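Local coordinates for protein beta-lactamase Rm3 (Uncultured bacterium, PDB 5IQK) that probably hydrolyses the beta-lactam ring of antibiotics with the help of bound zinc, as a subclass B3 metallo-beta-lactamase, at residues R171-V176 with P215-I220; V176-I181 with R251-A256. All coordinates share one frame; numbering follows the deposited sequence.

Interaction 1: residues R171-V176 with P215-I220; sequences RCLNMV and PCDVLI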
loop_
_atom_site.group_PDB
_atom_site.type_symbol
_atom_site.label_atom_id
_atom_site.label_comp_id
_atom_site.label_asym_id
_atom_site.label_seq_id
_atom_site.Cartn_x
_atom_site.Cartn_y
_atom_site.Cartn_z
ATOM N N ARG A 171 11.995 -20.963 -9.469
ATOM C CA ARG A 171 10.824 -20.262 -10.004
ATOM C C ARG A 171 10.696 -18.858 -9.408
ATOM O O ARG A 171 10.663 -18.689 -8.187
ATOM C CB ARG A 171 9.563 -21.086 -9.725
ATOM C CG ARG A 171 8.248 -20.448 -10.135
ATOM C CD ARG A 171 7.086 -21.240 -9.550
ATOM N NE ARG A 171 5.783 -20.729 -9.964
ATOM C CZ ARG A 171 4.653 -20.936 -9.295
ATOM N NH1 ARG A 171 4.668 -21.646 -8.175
ATOM N NH2 ARG A 171 3.508 -20.427 -9.738
ATOM N N CYS A 172 10.636 -17.857 -10.284
ATOM C CA CYS A 172 10.418 -16.474 -9.890
ATOM C C CYS A 172 9.005 -16.014 -10.209
ATOM O O CYS A 172 8.456 -16.368 -11.249
ATOM C CB CYS A 172 11.431 -15.551 -10.568
ATOM S SG CYS A 172 13.147 -15.805 -9.954
ATOM N N LEU A 173 8.414 -15.233 -9.319
ATOM C CA LEU A 173 7.113 -14.666 -9.618
ATOM C C LEU A 173 7.172 -13.151 -9.518
ATOM O O LEU A 173 7.987 -12.603 -8.773
ATOM C CB LEU A 173 6.049 -15.222 -8.675
ATOM C CG LEU A 173 5.714 -16.700 -8.861
ATOM C CD1 LEU A 173 4.609 -17.101 -7.907
ATOM C CD2 LEU A 173 5.327 -16.986 -10.301
ATOM N N ASN A 174 6.320 -12.482 -10.289
ATOM C CA ASN A 174 6.199 -11.032 -10.223
ATOM C C ASN A 174 5.229 -10.611 -9.127
ATOM O O ASN A 174 4.055 -10.983 -9.149
ATOM C CB ASN A 174 5.764 -10.465 -11.576
ATOM C CG ASN A 174 6.740 -10.798 -12.680
ATOM O OD1 ASN A 174 7.940 -10.588 -12.532
ATOM N ND2 ASN A 174 6.235 -11.339 -13.785
ATOM N N MET A 175 5.738 -9.848 -8.166
ATOM C CA MET A 175 4.947 -9.397 -7.033
ATOM C C MET A 175 4.504 -7.969 -7.267
ATOM O O MET A 175 5.238 -7.156 -7.826
ATOM C CB MET A 175 5.739 -9.479 -5.735
ATOM C CG MET A 175 6.592 -10.735 -5.610
ATOM S SD MET A 175 5.635 -12.263 -5.582
ATOM C CE MET A 175 4.995 -12.199 -3.908
ATOM N N VAL A 176 3.289 -7.670 -6.835
ATOM C CA VAL A 176 2.741 -6.333 -6.991
ATOM C C VAL A 176 2.086 -5.907 -5.689
ATOM O O VAL A 176 1.242 -6.627 -5.158
ATOM C CB VAL A 176 1.702 -6.267 -8.135
ATOM C CG1 VAL A 176 1.101 -4.850 -8.222
ATOM C CG2 VAL A 176 2.339 -6.656 -9.480
ATOM N N PRO A 215 3.206 -6.805 -15.179
ATOM C CA PRO A 215 3.401 -8.229 -14.879
ATOM C C PRO A 215 2.920 -8.473 -13.458
ATOM O O PRO A 215 3.303 -7.725 -12.557
ATOM C CB PRO A 215 4.914 -8.424 -15.017
ATOM C CG PRO A 215 5.350 -7.295 -15.932
ATOM C CD PRO A 215 4.456 -6.140 -15.574
ATOM N N CYS A 216 2.045 -9.452 -13.260
ATOM C CA CYS A 216 1.315 -9.526 -12.002
ATOM C C CYS A 216 0.972 -10.945 -11.561
ATOM O O CYS A 216 -0.155 -11.389 -11.742
ATOM C CB CYS A 216 0.034 -8.700 -12.133
ATOM S SG CYS A 216 -0.935 -8.479 -10.627
ATOM N N ASP A 217 1.928 -11.648 -10.967
ATOM C CA ASP A 217 1.654 -12.997 -10.463
ATOM C C ASP A 217 1.023 -13.026 -9.071
ATOM O O ASP A 217 0.081 -13.784 -8.833
ATOM C CB ASP A 217 2.935 -13.830 -10.455
ATOM C CG ASP A 217 3.462 -14.077 -11.841
ATOM O OD1 ASP A 217 2.639 -14.399 -12.726
ATOM O OD2 ASP A 217 4.688 -13.941 -12.047
ATOM N N VAL A 218 1.572 -12.250 -8.139
ATOM C CA VAL A 218 0.999 -12.155 -6.800
ATOM C C VAL A 218 0.676 -10.707 -6.425
ATOM O O VAL A 218 1.564 -9.850 -6.313
ATOM C CB VAL A 218 1.929 -12.765 -5.717
ATOM C CG1 VAL A 218 1.283 -12.641 -4.336
ATOM C CG2 VAL A 218 2.251 -14.233 -6.028
ATOM N N LEU A 219 -0.609 -10.453 -6.218
ATOM C CA LEU A 219 -1.090 -9.122 -5.875
ATOM C C LEU A 219 -1.414 -8.985 -4.393
ATOM O O LEU A 219 -2.122 -9.811 -3.816
ATOM C CB LEU A 219 -2.328 -8.779 -6.709
ATOM C CG LEU A 219 -3.055 -7.477 -6.348
ATOM C CD1 LEU A 219 -2.127 -6.293 -6.628
ATOM C CD2 LEU A 219 -4.372 -7.329 -7.109
ATOM N N ILE A 220 -0.889 -7.919 -3.789
ATOM C CA ILE A 220 -1.362 -7.453 -2.495
ATOM C C ILE A 220 -1.852 -6.006 -2.654
ATOM O O ILE A 220 -1.091 -5.128 -3.071
ATOM C CB ILE A 220 -0.277 -7.505 -1.409
ATOM C CG1 ILE A 220 0.338 -8.907 -1.305
ATOM C CG2 ILE A 220 -0.861 -7.075 -0.067
ATOM C CD1 ILE A 220 1.610 -9.068 -2.123
#

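Interaction 2: residues V176-I181 with R251-A256; sequences VYADSI and RAYVAA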
loop_
_atom_site.group_PDB
_atom_site.type_symbol
_atom_site.label_atom_id
_atom_site.label_comp_id
_atom_site.label_asym_id
_atom_site.label_seq_id
_atom_site.Cartn_x
_atom_site.Cartn_y
_atom_site.Cartn_z
ATOM N N VAL A 176 3.289 -7.670 -6.835
ATOM C CA VAL A 176 2.741 -6.333 -6.991
ATOM C C VAL A 176 2.086 -5.907 -5.689
ATOM O O VAL A 176 1.242 -6.627 -5.158
ATOM C CB VAL A 176 1.702 -6.267 -8.135
ATOM C CG1 VAL A 176 1.101 -4.850 -8.222
ATOM C CG2 VAL A 176 2.339 -6.656 -9.480
ATOM N N TYR A 177 2.479 -4.738 -5.182
ATOM C CA TYR A 177 1.769 -4.084 -4.097
ATOM C C TYR A 177 1.041 -2.912 -4.730
ATOM O O TYR A 177 1.683 -1.937 -5.119
ATOM C CB TYR A 177 2.726 -3.608 -2.994
ATOM C CG TYR A 177 2.033 -3.106 -1.738
ATOM C CD1 TYR A 177 1.846 -3.945 -0.644
ATOM C CD2 TYR A 177 1.552 -1.800 -1.649
ATOM C CE1 TYR A 177 1.218 -3.499 0.506
ATOM C CE2 TYR A 177 0.908 -1.346 -0.503
ATOM C CZ TYR A 177 0.752 -2.198 0.569
ATOM O OH TYR A 177 0.126 -1.751 1.706
ATOM N N ALA A 178 -0.276 -3.029 -4.875
ATOM C CA ALA A 178 -1.051 -2.006 -5.576
ATOM C C ALA A 178 -1.647 -1.021 -4.598
ATOM O O ALA A 178 -2.291 -1.398 -3.618
ATOM C CB ALA A 178 -2.145 -2.637 -6.414
ATOM N N ASP A 179 -1.422 0.256 -4.867
ATOM C CA ASP A 179 -2.025 1.281 -4.049
ATOM C C ASP A 179 -3.537 1.298 -4.246
ATOM O O ASP A 179 -4.059 0.793 -5.244
ATOM C CB ASP A 179 -1.442 2.657 -4.379
ATOM C CG ASP A 179 -1.799 3.692 -3.328
ATOM O OD1 ASP A 179 -2.161 3.282 -2.189
ATOM O OD2 ASP A 179 -1.736 4.892 -3.636
ATOM N N SER A 180 -4.233 1.886 -3.284
ATOM C CA SER A 180 -5.653 2.211 -3.453
ATOM C C SER A 180 -5.860 3.026 -4.710
ATOM O O SER A 180 -5.116 3.971 -4.951
ATOM C CB SER A 180 -6.165 3.011 -2.253
ATOM O OG SER A 180 -5.997 2.286 -1.052
ATOM N N ILE A 181 -6.867 2.660 -5.502
ATOM C CA ILE A 181 -7.275 3.436 -6.671
ATOM C C ILE A 181 -8.792 3.630 -6.665
ATOM O O ILE A 181 -9.411 3.834 -7.716
ATOM C CB ILE A 181 -6.841 2.758 -7.984
ATOM C CG1 ILE A 181 -7.253 1.290 -7.983
ATOM C CG2 ILE A 181 -5.334 2.880 -8.164
ATOM C CD1 ILE A 181 -7.039 0.597 -9.309
ATOM N N ARG A 251 -5.492 -6.963 -13.449
ATOM C CA ARG A 251 -6.548 -6.610 -14.403
ATOM C C ARG A 251 -7.926 -6.574 -13.750
ATOM O O ARG A 251 -8.739 -5.697 -14.051
ATOM C CB ARG A 251 -6.586 -7.585 -15.585
ATOM C CG ARG A 251 -5.392 -7.544 -16.511
ATOM C CD ARG A 251 -5.698 -8.357 -17.769
ATOM N NE ARG A 251 -6.633 -7.650 -18.643
ATOM C CZ ARG A 251 -7.488 -8.245 -19.473
ATOM N NH1 ARG A 251 -7.528 -9.570 -19.556
ATOM N NH2 ARG A 251 -8.308 -7.515 -20.221
ATOM N N ALA A 252 -8.189 -7.522 -12.858
ATOM C CA ALA A 252 -9.473 -7.567 -12.166
ATOM C C ALA A 252 -9.596 -6.421 -11.166
ATOM O O ALA A 252 -10.672 -5.874 -10.965
ATOM C CB ALA A 252 -9.651 -8.903 -11.464
ATOM N N TYR A 253 -8.476 -6.081 -10.538
ATOM C CA TYR A 253 -8.397 -4.983 -9.584
ATOM C C TYR A 253 -8.746 -3.663 -10.266
ATOM O O TYR A 253 -9.522 -2.848 -9.740
ATOM C CB TYR A 253 -6.990 -4.936 -8.997
ATOM C CG TYR A 253 -6.719 -3.905 -7.921
ATOM C CD1 TYR A 253 -7.255 -4.041 -6.651
ATOM C CD2 TYR A 253 -5.877 -2.822 -8.167
ATOM C CE1 TYR A 253 -6.973 -3.114 -5.649
ATOM C CE2 TYR A 253 -5.588 -1.892 -7.176
ATOM C CZ TYR A 253 -6.145 -2.040 -5.923
ATOM O OH TYR A 253 -5.854 -1.124 -4.936
ATOM N N VAL A 254 -8.181 -3.459 -11.450
ATOM C CA VAL A 254 -8.474 -2.246 -12.216
ATOM C C VAL A 254 -9.920 -2.242 -12.705
ATOM O O VAL A 254 -10.601 -1.211 -12.657
ATOM C CB VAL A 254 -7.529 -2.097 -13.419
ATOM C CG1 VAL A 254 -7.968 -0.925 -14.316
ATOM C CG2 VAL A 254 -6.094 -1.908 -12.933
ATOM N N ALA A 255 -10.397 -3.394 -13.170
ATOM C CA ALA A 255 -11.771 -3.490 -13.646
ATOM C C ALA A 255 -12.767 -3.072 -12.561
ATOM O O ALA A 255 -13.707 -2.323 -12.835
ATOM C CB ALA A 255 -12.069 -4.900 -14.126
ATOM N N ALA A 256 -12.531 -3.523 -11.328
ATOM C CA ALA A 256 -13.399 -3.190 -10.198
ATOM C C ALA A 256 -13.357 -1.699 -9.862
ATOM O O ALA A 256 -14.383 -1.090 -9.532
ATOM C CB ALA A 256 -13.020 -4.018 -8.977
HETATM O O HOH W 1 -8.554 0.379 -4.639
#

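Interaction 1: residues R171-V176 with P215-I220
Two backbone N-H groups grip the carbonyl oxygen of Asn174, both from within the carbonyl plane. Asp217 N lies 2.9 Å from Asn174 O on a bent path. Val218 N is 3.0 Å from Asn174 O and straighter, at 166°. The backbone N of the same residue is held by the loop just ahead of strand 218-221, since Asp217 OD2 accepts from Asn174 N at 2.8 Å, almost linearly (178°) and through the anti lone pair. CG of Asp217 is turned beside its own backbone N, which brings the carboxylate to the position of a strand acceptor, its plane nearly parallel to that of the Asn174 side-chain amide. Further on, Val176 N donates to Val218 O and Val176 O accepts from Ile220 N, both at 2.8 Å. On one face Met175, bent at chi2 and chi3, runs alongside Val218 and brings CE to 3.6 Å from Val218 CB. On the other face Val176 CG2 meets Cys216 SG, which is disulfide-bonded to Cys250, while CG1 reaches Leu219 CD1. The parallel bridges Met175-Val218 and Val176-Leu219, with helix 200-212 between the strands in sequence, mark a beta-alpha-beta unit of the metallo-beta-lactamase fold.

Interaction 2: residues V176-I181 with R251-A256
In the alpha-beta architecture of the metallo-beta-lactamase fold, helix 249-269 packs against a sheet, and here it sends Tyr253 to the place where strand 171-178 runs out into the loop 179-181. The tight part is around the CE2 corner of the phenol. Ala178 CB, directed at the helix, comes within 3.6 Å of Tyr253 CE2, and Ile181 CD1 approaches the same Tyr253 CE2 at 3.6 Å, meeting the ring tip to tip. Both methyls come in obliquely. Ile181 carries CG1 between its backbone N and carbonyl carbon (chi1 50°), the crowded position, and with chi2 extended CD1 is carried to the ring. Tyr253 has CG anti to its backbone N (chi1 -177°), so the phenol projects from the helix and its hydroxyl reaches the loop.

That hydroxyl donates to Asp179 O, with Tyr253 OH only 2.6 Å away; the acceptor lies in the ring plane, but the donor sits 48° out of the carbonyl plane. The looser part is beyond CD1, where Ile181 CD1 is 4.3 Å from Val254 CA, and on the side of the hydroxyl where one water sits. This water adds a second, indirect link: it donates to Tyr253 OH at 3.1 Å and accepts from Ile181 N at 3.0 Å, tying ring and loop together.

Interactions 1 and 2 share Val176 and use successive parts of strand 171-178, with centres 13 Å apart. The parallel pairing of interaction 1 carries on into interaction 2 through a probable hydrogen bond from Ala178 N to Ile220 O, 2.9 Å long. Leu219 joins them on the helix side: Leu219 CD1 lies 3.7 Å from Ala178 CB, and Leu219 CD2 lies 4.0 Å from Tyr253 CB. Distance to zinc separates the contacts, about 12 Å from the Ile220 side chain but about 4 Å from that of Ser180. Asp179 OD1 also bonds to His77 ND1, a second-shell link to a zinc ligand that probably helps orient the imidazole.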